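Local structure of pyruvate carboxylase n-terminal domain (Aquifex aeolicus, 1ULZ) at residues I169-E174 against F201-K206; I208-L213 against N256-A261; R226-Q231 against L237-P242; E274-A277 against L283-I286. The protein serves as the biotin carboxylase subunit of a pyruvate carboxylase and contains a domain of the ATP-grasp family. The protein carries 1 engineered substitution. All blocks are in the same frame, centred on the assembly; numbering follows the deposited sequence.

Contact 1. Residues I169-E174 against F201-K206; sequences ICRNEE and FIENPK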
loop_
_atom_site.group_PDB
_atom_site.type_symbol
_atom_site.label_atom_id
_atom_site.label_comp_id
_atom_site.label_asym_id
_atom_site.label_seq_id
_atom_site.Cartn_x
_atom_site.Cartn_y
_atom_site.Cartn_z
ATOM N N ILE A 169 -18.328 -0.001 42.989
ATOM C CA ILE A 169 -17.122 -0.816 42.928
ATOM C C ILE A 169 -16.761 -1.324 44.324
ATOM O O ILE A 169 -16.713 -0.554 45.279
ATOM C CB ILE A 169 -15.937 -0.004 42.373
ATOM C CG1 ILE A 169 -16.266 0.510 40.973
ATOM C CG2 ILE A 169 -14.696 -0.864 42.318
ATOM C CD1 ILE A 169 -15.174 1.393 40.388
ATOM N N CYS A 170 -16.529 -2.626 44.431
ATOM C CA CYS A 170 -16.157 -3.257 45.697
ATOM C C CYS A 170 -14.773 -3.886 45.478
ATOM O O CYS A 170 -14.635 -4.830 44.701
ATOM C CB CYS A 170 -17.171 -4.347 46.066
ATOM S SG CYS A 170 -18.920 -3.874 45.900
ATOM N N ARG A 171 -13.759 -3.370 46.166
ATOM C CA ARG A 171 -12.395 -3.867 45.999
ATOM C C ARG A 171 -11.947 -4.955 46.978
ATOM O O ARG A 171 -10.866 -5.522 46.833
ATOM C CB ARG A 171 -11.419 -2.687 46.033
ATOM C CG ARG A 171 -11.632 -1.717 44.867
ATOM C CD ARG A 171 -10.567 -0.627 44.794
ATOM N NE ARG A 171 -10.825 0.296 43.686
ATOM C CZ ARG A 171 -10.594 0.020 42.405
ATOM N NH1 ARG A 171 -10.089 -1.159 42.047
ATOM N NH2 ARG A 171 -10.876 0.922 41.471
ATOM N N ASN A 172 -12.782 -5.235 47.970
ATOM C CA ASN A 172 -12.510 -6.268 48.968
ATOM C C ASN A 172 -13.842 -6.581 49.645
ATOM O O ASN A 172 -14.818 -5.859 49.439
ATOM C CB ASN A 172 -11.471 -5.783 49.990
ATOM C CG ASN A 172 -11.851 -4.465 50.626
ATOM O OD1 ASN A 172 -12.891 -4.350 51.273
ATOM N ND2 ASN A 172 -11.007 -3.456 50.441
ATOM N N GLU A 173 -13.893 -7.644 50.445
ATOM C CA GLU A 173 -15.143 -8.028 51.097
ATOM C C GLU A 173 -15.772 -6.959 51.986
ATOM O O GLU A 173 -16.994 -6.865 52.078
ATOM C CB GLU A 173 -14.962 -9.307 51.914
ATOM C CG GLU A 173 -16.294 -9.938 52.313
ATOM C CD GLU A 173 -16.129 -11.205 53.128
ATOM O OE1 GLU A 173 -15.897 -11.109 54.356
ATOM O OE2 GLU A 173 -16.218 -12.300 52.537
ATOM N N GLU A 174 -14.953 -6.157 52.651
ATOM C CA GLU A 174 -15.514 -5.119 53.507
ATOM C C GLU A 174 -16.326 -4.125 52.679
ATOM O O GLU A 174 -17.441 -3.752 53.057
ATOM C CB GLU A 174 -14.415 -4.374 54.259
ATOM C CG GLU A 174 -14.984 -3.335 55.204
ATOM C CD GLU A 174 -15.956 -3.951 56.209
ATOM O OE1 GLU A 174 -15.536 -4.874 56.944
ATOM O OE2 GLU A 174 -17.135 -3.518 56.263
ATOM N N PHE A 201 -15.420 -6.940 37.947
ATOM C CA PHE A 201 -15.002 -5.633 37.439
ATOM C C PHE A 201 -13.725 -5.791 36.622
ATOM O O PHE A 201 -12.679 -6.146 37.169
ATOM C CB PHE A 201 -14.724 -4.666 38.603
ATOM C CG PHE A 201 -14.321 -3.268 38.166
ATOM C CD1 PHE A 201 -13.619 -2.435 39.027
ATOM C CD2 PHE A 201 -14.677 -2.778 36.919
ATOM C CE1 PHE A 201 -13.284 -1.143 38.657
ATOM C CE2 PHE A 201 -14.346 -1.481 36.539
ATOM C CZ PHE A 201 -13.647 -0.660 37.412
ATOM N N ILE A 202 -13.813 -5.535 35.318
ATOM C CA ILE A 202 -12.643 -5.624 34.438
ATOM C C ILE A 202 -12.147 -4.193 34.300
ATOM O O ILE A 202 -12.609 -3.443 33.440
ATOM C CB ILE A 202 -13.014 -6.167 33.040
ATOM C CG1 ILE A 202 -13.828 -7.454 33.185
ATOM C CG2 ILE A 202 -11.746 -6.459 32.248
ATOM C CD1 ILE A 202 -13.110 -8.540 33.967
ATOM N N GLU A 203 -11.203 -3.827 35.157
ATOM C CA GLU A 203 -10.664 -2.471 35.208
ATOM C C GLU A 203 -9.568 -2.131 34.195
ATOM O O GLU A 203 -8.672 -2.942 33.936
ATOM C CB GLU A 203 -10.170 -2.208 36.634
ATOM C CG GLU A 203 -9.636 -0.824 36.884
ATOM C CD GLU A 203 -9.577 -0.501 38.364
ATOM O OE1 GLU A 203 -9.263 -1.416 39.163
ATOM O OE2 GLU A 203 -9.841 0.671 38.719
ATOM N N ASN A 204 -9.625 -0.912 33.653
ATOM C CA ASN A 204 -8.647 -0.474 32.653
ATOM C C ASN A 204 -8.636 -1.541 31.565
ATOM O O ASN A 204 -7.590 -2.110 31.251
ATOM C CB ASN A 204 -7.246 -0.382 33.267
ATOM C CG ASN A 204 -7.158 0.634 34.401
ATOM O OD1 ASN A 204 -6.200 0.623 35.176
ATOM N ND2 ASN A 204 -8.151 1.520 34.496
ATOM N N PRO A 205 -9.806 -1.840 30.985
ATOM C CA PRO A 205 -9.873 -2.864 29.941
ATOM C C PRO A 205 -9.359 -2.461 28.569
ATOM O O PRO A 205 -9.321 -1.281 28.213
ATOM C CB PRO A 205 -11.358 -3.201 29.895
ATOM C CG PRO A 205 -11.987 -1.851 30.140
ATOM C CD PRO A 205 -11.147 -1.304 31.284
ATOM N N LYS A 206 -8.954 -3.470 27.811
ATOM C CA LYS A 206 -8.510 -3.272 26.445
ATOM C C LYS A 206 -9.659 -3.807 25.606
ATOM O O LYS A 206 -10.375 -4.720 26.029
ATOM C CB LYS A 206 -7.258 -4.092 26.141
ATOM C CG LYS A 206 -5.956 -3.323 26.174
ATOM C CD LYS A 206 -4.788 -4.253 25.861
ATOM C CE LYS A 206 -3.456 -3.520 25.841
ATOM N NZ LYS A 206 -3.425 -2.472 24.785
#
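Arg171 and Glu203 meet in a bidentate salt bridge that shows how two flat ionic groups can be matched almost edge for edge. The guanidinium approaches end-on: Arg171 NH1 gives a proton to Glu203 OE1 at 3.0 Å, and Arg171 NH2 gives one to Glu203 OE2 at 3.0 Å. Both oxygens are taken on their syn sides and both bonds are fairly straight, the first at 167°. The two planes are only 13° apart, and the paired bonds should hinder rotation of either group. Arg171 reaches across through a chain extended from CG to NE, while Glu203 sends CG anti to its backbone N (chi1 -177°) and stays extended beyond it.

The apolar part lies beside this pair. Ile169 CD1 packs 3.6 Å from Phe201 CE1, and its CG2 branch lies 3.8 Å from Phe201 CD1. That same CG2 sits over the centre of the Arg171 guanidinium, 4.1 Å above its plane, so one branch serves both the ring and the charged group. Arg171 NH2 comes to the edge of the Phe201 ring, 4.2 Å from CE1, and Glu203 CB rests on one face of that ring toward its rim.

The contact lies at the surface of the small three-stranded antiparallel sheet characteristic of the ATP-grasp lid. Strand 168-170 runs out here into helix 173-189; Asn172 is its N-cap, its OD1 bonding to Glu175 N. Residues 201-206 lead from strand 196-200 into strand 206-214 of the large sheet, and Leu155 of the central strand 154-158 touches both Ile169 and Phe201.

Contact 2. Residues I208-L213 against N256-A261; sequences IEYQVL and NIVTKA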
loop_
_atom_site.group_PDB
_atom_site.type_symbol
_atom_site.label_atom_id
_atom_site.label_comp_id
_atom_site.label_asym_id
_atom_site.label_seq_id
_atom_site.Cartn_x
_atom_site.Cartn_y
_atom_site.Cartn_z
ATOM N N ILE A 208 -10.381 -5.872 22.606
ATOM C CA ILE A 208 -9.742 -6.826 21.702
ATOM C C ILE A 208 -10.857 -7.487 20.892
ATOM O O ILE A 208 -11.834 -7.976 21.463
ATOM C CB ILE A 208 -8.983 -7.927 22.478
ATOM C CG1 ILE A 208 -7.908 -7.313 23.383
ATOM C CG2 ILE A 208 -8.373 -8.919 21.494
ATOM C CD1 ILE A 208 -6.726 -6.716 22.654
ATOM N N GLU A 209 -10.717 -7.512 19.569
ATOM C CA GLU A 209 -11.755 -8.100 18.739
ATOM C C GLU A 209 -11.224 -9.046 17.674
ATOM O O GLU A 209 -10.182 -8.798 17.059
ATOM C CB GLU A 209 -12.593 -6.994 18.089
ATOM C CG GLU A 209 -11.875 -6.187 17.019
ATOM C CD GLU A 209 -12.713 -5.029 16.491
ATOM O OE1 GLU A 209 -12.467 -4.598 15.342
ATOM O OE2 GLU A 209 -13.607 -4.544 17.220
ATOM N N TYR A 210 -11.957 -10.135 17.461
ATOM C CA TYR A 210 -11.577 -11.131 16.474
ATOM C C TYR A 210 -12.325 -11.004 15.154
ATOM O O TYR A 210 -13.543 -10.775 15.124
ATOM C CB TYR A 210 -11.784 -12.545 17.032
ATOM C CG TYR A 210 -10.572 -13.121 17.730
ATOM C CD1 TYR A 210 -10.271 -12.789 19.051
ATOM C CD2 TYR A 210 -9.710 -13.975 17.054
ATOM C CE1 TYR A 210 -9.142 -13.293 19.674
ATOM C CE2 TYR A 210 -8.579 -14.484 17.664
ATOM C CZ TYR A 210 -8.294 -14.142 18.972
ATOM O OH TYR A 210 -7.160 -14.649 19.566
ATOM N N GLN A 211 -11.585 -11.161 14.062
ATOM C CA GLN A 211 -12.162 -11.105 12.726
ATOM C C GLN A 211 -12.592 -12.519 12.334
ATOM O O GLN A 211 -11.800 -13.459 12.398
ATOM C CB GLN A 211 -11.134 -10.589 11.716
ATOM C CG GLN A 211 -11.637 -10.558 10.279
ATOM C CD GLN A 211 -12.845 -9.660 10.095
ATOM O OE1 GLN A 211 -12.778 -8.457 10.339
ATOM N NE2 GLN A 211 -13.962 -10.243 9.666
ATOM N N VAL A 212 -13.848 -12.663 11.931
ATOM C CA VAL A 212 -14.368 -13.964 11.522
ATOM C C VAL A 212 -14.681 -13.953 10.027
ATOM O O VAL A 212 -15.038 -12.916 9.474
ATOM C CB VAL A 212 -15.655 -14.305 12.301
ATOM C CG1 VAL A 212 -16.173 -15.670 11.889
ATOM C CG2 VAL A 212 -15.377 -14.261 13.792
ATOM N N LEU A 213 -14.532 -15.102 9.373
ATOM C CA LEU A 213 -14.820 -15.216 7.945
ATOM C C LEU A 213 -15.149 -16.671 7.630
ATOM O O LEU A 213 -14.350 -17.573 7.887
ATOM C CB LEU A 213 -13.614 -14.759 7.102
ATOM C CG LEU A 213 -13.829 -14.618 5.586
ATOM C CD1 LEU A 213 -14.865 -13.545 5.317
ATOM C CD2 LEU A 213 -12.514 -14.262 4.894
ATOM N N ASN A 256 -9.801 -20.283 17.959
ATOM C CA ASN A 256 -10.582 -21.506 17.760
ATOM C C ASN A 256 -11.911 -21.458 18.516
ATOM O O ASN A 256 -12.922 -21.987 18.046
ATOM C CB ASN A 256 -9.780 -22.738 18.187
ATOM C CG ASN A 256 -8.659 -23.075 17.209
ATOM O OD1 ASN A 256 -8.876 -23.147 15.996
ATOM N ND2 ASN A 256 -7.460 -23.300 17.737
ATOM N N ILE A 257 -11.913 -20.826 19.684
ATOM C CA ILE A 257 -13.143 -20.703 20.452
ATOM C C ILE A 257 -14.118 -19.869 19.627
ATOM O O ILE A 257 -15.315 -20.168 19.552
ATOM C CB ILE A 257 -12.889 -20.014 21.809
ATOM C CG1 ILE A 257 -12.198 -20.997 22.762
ATOM C CG2 ILE A 257 -14.196 -19.508 22.392
ATOM C CD1 ILE A 257 -11.882 -20.417 24.127
ATOM N N VAL A 258 -13.585 -18.829 18.995
ATOM C CA VAL A 258 -14.367 -17.940 18.146
ATOM C C VAL A 258 -14.998 -18.680 16.959
ATOM O O VAL A 258 -16.211 -18.608 16.751
ATOM C CB VAL A 258 -13.483 -16.786 17.603
ATOM C CG1 VAL A 258 -14.215 -16.030 16.502
ATOM C CG2 VAL A 258 -13.113 -15.838 18.743
ATOM N N THR A 259 -14.175 -19.386 16.187
ATOM C CA THR A 259 -14.666 -20.117 15.019
ATOM C C THR A 259 -15.580 -21.287 15.385
ATOM O O THR A 259 -16.496 -21.616 14.636
ATOM C CB THR A 259 -13.499 -20.612 14.128
ATOM O OG1 THR A 259 -12.623 -21.453 14.887
ATOM C CG2 THR A 259 -12.711 -19.418 13.595
ATOM N N LYS A 260 -15.343 -21.903 16.538
ATOM C CA LYS A 260 -16.194 -23.004 16.995
ATOM C C LYS A 260 -17.595 -22.463 17.277
ATOM O O LYS A 260 -18.599 -23.056 16.877
ATOM C CB LYS A 260 -15.643 -23.615 18.283
ATOM C CG LYS A 260 -16.738 -24.210 19.169
ATOM C CD LYS A 260 -16.259 -24.439 20.600
ATOM C CE LYS A 260 -15.780 -23.138 21.279
ATOM N NZ LYS A 260 -16.834 -22.104 21.440
ATOM N N ALA A 261 -17.649 -21.334 17.976
ATOM C CA ALA A 261 -18.916 -20.702 18.325
ATOM C C ALA A 261 -19.620 -20.188 17.075
ATOM O O ALA A 261 -20.838 -20.293 16.955
ATOM C CB ALA A 261 -18.676 -19.552 19.305
#
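Val258 spreads its two methyls over a pair of side chains from one strand, overlapping Tyr210 with one branch and Val212 with the other. This is helix-on-sheet packing in the ATP-grasp domain: helix 248-264 lies against the large antiparallel sheet, and the alternation of strand 206-214 turns Tyr210 and Val212 to the helix while Gln211 between them points away.

The branches divide the work cleanly. Val258 CG2 rests 3.9 Å from Tyr210 CG and equally close to CB, near the root of the aromatic side chain. Val258 CG1, anti to the backbone N (chi1 168°), presses on Val212 CG2 at 3.4 Å, tighter than ordinary van der Waals contact. A single helix residue thus fills the position between two alternate strand residues, with no hydrogen bond crossing from one segment to the other. Tyr210 still satisfies its polar end, because OH bonds to Arg251 O, about two turns earlier in the same helix. Met273 of strand 269-277 adds a further neighbour to Val258.

On the strand's other face Gln211 is held by polar bonds: its NE2 bonds to Val212 O at 2.9 Å, and its OE1 receives Arg226 NH1 from the adjoining strand. On the far side of the helix, Lys260 curls back so that NZ meets Ile257 O at 3.1 Å, in the carbonyl plane on a lone pair, an oxygen that also accepts Ala261 N.

Contact 3. Residues R226-Q231 against L237-P242; sequences RDCSIQ and LVEIAP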
loop_
_atom_site.group_PDB
_atom_site.type_symbol
_atom_site.label_atom_id
_atom_site.label_comp_id
_atom_site.label_asym_id
_atom_site.label_seq_id
_atom_site.Cartn_x
_atom_site.Cartn_y
_atom_site.Cartn_z
ATOM N N ARG A 226 -7.745 -7.669 16.773
ATOM C CA ARG A 226 -7.406 -6.264 16.625
ATOM C C ARG A 226 -7.582 -5.591 17.987
ATOM O O ARG A 226 -8.516 -5.901 18.728
ATOM C CB ARG A 226 -8.329 -5.594 15.598
ATOM C CG ARG A 226 -8.161 -6.112 14.171
ATOM C CD ARG A 226 -9.041 -5.345 13.186
ATOM N NE ARG A 226 -10.464 -5.611 13.371
ATOM C CZ ARG A 226 -11.178 -6.432 12.605
ATOM N NH1 ARG A 226 -10.601 -7.073 11.595
ATOM N NH2 ARG A 226 -12.473 -6.601 12.844
ATOM N N ASP A 227 -6.666 -4.691 18.322
ATOM C CA ASP A 227 -6.743 -3.947 19.575
ATOM C C ASP A 227 -7.227 -2.548 19.216
ATOM O O ASP A 227 -6.503 -1.773 18.590
ATOM C CB ASP A 227 -5.369 -3.884 20.244
ATOM C CG ASP A 227 -5.393 -3.135 21.561
ATOM O OD1 ASP A 227 -4.556 -3.450 22.433
ATOM O OD2 ASP A 227 -6.241 -2.229 21.724
ATOM N N CYS A 228 -8.460 -2.237 19.599
ATOM C CA CYS A 228 -9.060 -0.942 19.299
ATOM C C CYS A 228 -9.348 -0.166 20.584
ATOM O O CYS A 228 -10.345 0.553 20.680
ATOM C CB CYS A 228 -10.362 -1.153 18.524
ATOM S SG CYS A 228 -10.248 -2.445 17.243
ATOM N N SER A 229 -8.460 -0.315 21.561
ATOM C CA SER A 229 -8.615 0.341 22.859
ATOM C C SER A 229 -8.641 1.866 22.811
ATOM O O SER A 229 -9.337 2.503 23.606
ATOM C CB SER A 229 -7.495 -0.095 23.806
ATOM O OG SER A 229 -7.518 -1.492 24.011
ATOM N N ILE A 230 -7.887 2.453 21.887
ATOM C CA ILE A 230 -7.820 3.907 21.792
ATOM C C ILE A 230 -9.041 4.546 21.157
ATOM O O ILE A 230 -9.134 4.690 19.939
ATOM C CB ILE A 230 -6.545 4.335 21.051
ATOM C CG1 ILE A 230 -5.328 3.819 21.830
ATOM C CG2 ILE A 230 -6.498 5.857 20.924
ATOM C CD1 ILE A 230 -4.040 3.895 21.082
ATOM N N GLN A 231 -9.971 4.953 22.014
ATOM C CA GLN A 231 -11.214 5.568 21.580
ATOM C C GLN A 231 -11.466 6.849 22.367
ATOM O O GLN A 231 -10.661 7.253 23.209
ATOM C CB GLN A 231 -12.388 4.616 21.837
ATOM C CG GLN A 231 -12.120 3.143 21.549
ATOM C CD GLN A 231 -13.141 2.232 22.224
ATOM O OE1 GLN A 231 -14.004 2.700 22.975
ATOM N NE2 GLN A 231 -13.043 0.928 21.970
ATOM N N LEU A 237 -10.413 5.625 17.265
ATOM C CA LEU A 237 -9.511 6.614 16.677
ATOM C C LEU A 237 -8.281 5.923 16.102
ATOM O O LEU A 237 -7.810 6.267 15.019
ATOM C CB LEU A 237 -9.089 7.625 17.746
ATOM C CG LEU A 237 -8.287 8.863 17.337
ATOM C CD1 LEU A 237 -9.074 9.713 16.339
ATOM C CD2 LEU A 237 -7.984 9.682 18.595
ATOM N N VAL A 238 -7.760 4.947 16.836
ATOM C CA VAL A 238 -6.594 4.199 16.390
ATOM C C VAL A 238 -6.810 2.715 16.653
ATOM O O VAL A 238 -7.252 2.330 17.738
ATOM C CB VAL A 238 -5.313 4.651 17.125
ATOM C CG1 VAL A 238 -4.137 3.799 16.688
ATOM C CG2 VAL A 238 -5.033 6.120 16.835
ATOM N N GLU A 239 -6.508 1.888 15.655
ATOM C CA GLU A 239 -6.654 0.439 15.772
ATOM C C GLU A 239 -5.390 -0.264 15.275
ATOM O O GLU A 239 -4.740 0.209 14.346
ATOM C CB GLU A 239 -7.850 -0.047 14.950
ATOM C CG GLU A 239 -9.164 0.656 15.246
ATOM C CD GLU A 239 -9.556 1.657 14.173
ATOM O OE1 GLU A 239 -10.655 2.233 14.280
ATOM O OE2 GLU A 239 -8.776 1.870 13.220
ATOM N N ILE A 240 -5.042 -1.390 15.892
ATOM C CA ILE A 240 -3.860 -2.143 15.479
ATOM C C ILE A 240 -4.147 -3.637 15.316
ATOM O O ILE A 240 -5.147 -4.150 15.822
ATOM C CB ILE A 240 -2.698 -1.999 16.496
ATOM C CG1 ILE A 240 -2.993 -2.824 17.750
ATOM C CG2 ILE A 240 -2.508 -0.534 16.875
ATOM C CD1 ILE A 240 -1.808 -2.949 18.689
ATOM N N ALA A 241 -3.259 -4.322 14.602
ATOM C CA ALA A 241 -3.367 -5.760 14.386
ATOM C C ALA A 241 -1.985 -6.314 14.084
ATOM O O ALA A 241 -1.221 -5.712 13.337
ATOM C CB ALA A 241 -4.322 -6.081 13.218
ATOM N N PRO A 242 -1.617 -7.420 14.747
ATOM C CA PRO A 242 -2.509 -8.050 15.724
ATOM C C PRO A 242 -2.310 -7.271 17.024
ATOM O O PRO A 242 -1.689 -6.207 17.004
ATOM C CB PRO A 242 -1.968 -9.469 15.810
ATOM C CG PRO A 242 -0.484 -9.255 15.639
ATOM C CD PRO A 242 -0.410 -8.236 14.519
HETATM O O HOH W 1 -6.187 1.099 19.770
#
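Asp227 and Ile240 form the regular end of this beta hairpin, an antiparallel hydrogen-bonded pair in which each residue satisfies the other. Asp227 N gives to Ile240 O at 3.0 Å, and Ile240 N returns a bond to Asp227 O at 3.1 Å. Their side chains share one face of the sheet, with Asp227 CB 3.6 Å from Ile240 CG1.

Farther along, the regular pairing is broken. Ile230 O takes Leu237 N at 3.1 Å, with only a weak bond from Val238 N besides. Between the two ends a water spans the strands: it donates to Val238 O at 2.6 Å and to Asp227 O, and accepts from Ile230 N at 3.0 Å. The local fold of the first strand is held by an Asx turn, in which Asp227 OD2 receives Ser229 N nearly along its C-O axis and also Ser229 OG at 2.7 Å. Gln231 NE2 binds back to Cys228 O.

The ionic ends find partners beyond the hairpin: Asp227 OD1 with Lys206, Glu239 OE1 with Arg337, and Arg226 with Glu209 and Ser299. A carboxylate so supplied with a lysine and two local donors is probably stabilised as the anion, and the water replaces direct strand bonds where the backbone departs from regular geometry.

Contact 4. Residues E274-A277 against L283-I286; sequences EFIA and LYFI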
loop_
_atom_site.group_PDB
_atom_site.type_symbol
_atom_site.label_atom_id
_atom_site.label_comp_id
_atom_site.label_asym_id
_atom_site.label_seq_id
_atom_site.Cartn_x
_atom_site.Cartn_y
_atom_site.Cartn_z
ATOM N N GLU A 274 -16.458 -8.922 19.436
ATOM C CA GLU A 274 -15.778 -7.978 20.312
ATOM C C GLU A 274 -15.670 -8.477 21.752
ATOM O O GLU A 274 -16.636 -8.995 22.313
ATOM C CB GLU A 274 -16.493 -6.617 20.254
ATOM C CG GLU A 274 -16.466 -6.003 18.842
ATOM C CD GLU A 274 -16.967 -4.563 18.770
ATOM O OE1 GLU A 274 -16.727 -3.913 17.723
ATOM O OE2 GLU A 274 -17.599 -4.080 19.737
ATOM N N PHE A 275 -14.475 -8.340 22.325
ATOM C CA PHE A 275 -14.186 -8.750 23.702
ATOM C C PHE A 275 -13.535 -7.591 24.454
ATOM O O PHE A 275 -13.177 -6.569 23.870
ATOM C CB PHE A 275 -13.163 -9.898 23.764
ATOM C CG PHE A 275 -13.583 -11.169 23.077
ATOM C CD1 PHE A 275 -13.490 -11.300 21.703
ATOM C CD2 PHE A 275 -14.027 -12.253 23.819
ATOM C CE1 PHE A 275 -13.828 -12.493 21.081
ATOM C CE2 PHE A 275 -14.366 -13.445 23.203
ATOM C CZ PHE A 275 -14.268 -13.566 21.833
ATOM N N ILE A 276 -13.388 -7.768 25.764
ATOM C CA ILE A 276 -12.690 -6.805 26.600
ATOM C C ILE A 276 -11.626 -7.668 27.248
ATOM O O ILE A 276 -11.899 -8.798 27.650
ATOM C CB ILE A 276 -13.581 -6.171 27.687
ATOM C CG1 ILE A 276 -14.275 -7.251 28.509
ATOM C CG2 ILE A 276 -14.589 -5.245 27.049
ATOM C CD1 ILE A 276 -15.180 -6.684 29.568
ATOM N N ALA A 277 -10.403 -7.163 27.321
ATOM C CA ALA A 277 -9.323 -7.938 27.914
ATOM C C ALA A 277 -8.867 -7.289 29.201
ATOM O O ALA A 277 -8.882 -6.063 29.320
ATOM C CB ALA A 277 -8.158 -8.041 26.943
ATOM N N LEU A 283 -9.734 -12.708 27.916
ATOM C CA LEU A 283 -10.817 -12.086 27.160
ATOM C C LEU A 283 -12.208 -12.488 27.632
ATOM O O LEU A 283 -12.419 -13.597 28.114
ATOM C CB LEU A 283 -10.690 -12.424 25.671
ATOM C CG LEU A 283 -9.337 -12.180 25.002
ATOM C CD1 LEU A 283 -9.463 -12.397 23.500
ATOM C CD2 LEU A 283 -8.868 -10.768 25.290
ATOM N N TYR A 284 -13.152 -11.565 27.474
ATOM C CA TYR A 284 -14.542 -11.790 27.846
ATOM C C TYR A 284 -15.413 -11.213 26.724
ATOM O O TYR A 284 -15.329 -10.026 26.408
ATOM C CB TYR A 284 -14.869 -11.097 29.170
ATOM C CG TYR A 284 -13.882 -11.370 30.284
ATOM C CD1 TYR A 284 -12.726 -10.606 30.420
ATOM C CD2 TYR A 284 -14.118 -12.371 31.220
ATOM C CE1 TYR A 284 -11.839 -10.823 31.454
ATOM C CE2 TYR A 284 -13.231 -12.599 32.262
ATOM C CZ TYR A 284 -12.096 -11.820 32.376
ATOM O OH TYR A 284 -11.218 -12.024 33.422
ATOM N N PHE A 285 -16.242 -12.060 26.124
ATOM C CA PHE A 285 -17.112 -11.648 25.025
ATOM C C PHE A 285 -18.142 -10.603 25.426
ATOM O O PHE A 285 -18.770 -10.703 26.478
ATOM C CB PHE A 285 -17.807 -12.875 24.430
ATOM C CG PHE A 285 -18.810 -12.553 23.359
ATOM C CD1 PHE A 285 -20.116 -12.227 23.687
ATOM C CD2 PHE A 285 -18.450 -12.592 22.023
ATOM C CE1 PHE A 285 -21.049 -11.948 22.701
ATOM C CE2 PHE A 285 -19.378 -12.314 21.028
ATOM C CZ PHE A 285 -20.678 -11.993 21.366
ATOM N N ILE A 286 -18.305 -9.600 24.567
ATOM C CA ILE A 286 -19.247 -8.509 24.791
ATOM C C ILE A 286 -20.379 -8.531 23.769
ATOM O O ILE A 286 -21.556 -8.497 24.136
ATOM C CB ILE A 286 -18.545 -7.138 24.690
ATOM C CG1 ILE A 286 -17.498 -6.994 25.797
ATOM C CG2 ILE A 286 -19.577 -6.025 24.780
ATOM C CD1 ILE A 286 -18.080 -7.029 27.194
#
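Phe275 and Phe285 stack edge-to-face across the hairpin, their planes at 86° and their centroids 5.8 Å apart. The edge of Phe285 points to the face of Phe275, with CD2 offset toward the rim. The two rings can meet this way because their first torsions differ: Phe285 swings CG anti to its backbone N (chi1 175°), whereas CG of Phe275 sits beside its own, bringing Phe275 CE2 to 3.7 Å from Phe285 CB.

On the same face Ala277 CB touches Leu283 CD2 at 3.3 Å, a tight fit. The opposite face carries Ile276 and Tyr284. Ile276 CG1 occupies the crowded position between the backbone N and the carbonyl carbon (chi1 53°), which leaves CG2 to meet Ile286 CG1 at 3.6 Å. Tyr284 turns its edge to Ile276 O, with CD1 3.4 Å away, and its OH bonds to Asp278. Backbone bonds join Ile276 and Tyr284 in both directions, and Ile286 N adds one to Glu274 O at 2.9 Å.

Strand 283-289 is the outermost strand of the large sheet here, and 269-277 separates it from 206-214. Leu283 reaches past its partner to Ile208 and Tyr210, Tyr254 of helix 248-264 binds Leu283 N, and Val127 and Val130 lie against opposite faces of the hairpin.

How the contacts relate
Contact 1 belongs to the surface and the other three to the buried part of the chain, all within the ATP-grasp region. The chemistry of contact 1 suits its place: one ion pair flanked by a small apolar patch. Contacts 2, 3 and 4 all reach the large antiparallel sheet, but between its two segments contact 2 has only apolar side-chain contacts, whereas contacts 3 and 4 are hairpins tied by backbone bonds. Contact 3 adds a bridging water and side-chain polar bonds; contact 4 adds aromatic and aliphatic packing. Strand 206-214 ties them together, lying between the hairpins, and contact 1 runs into contacts 3 and 4 through Lys206, whose backbone O probably bonds to Ala277 N.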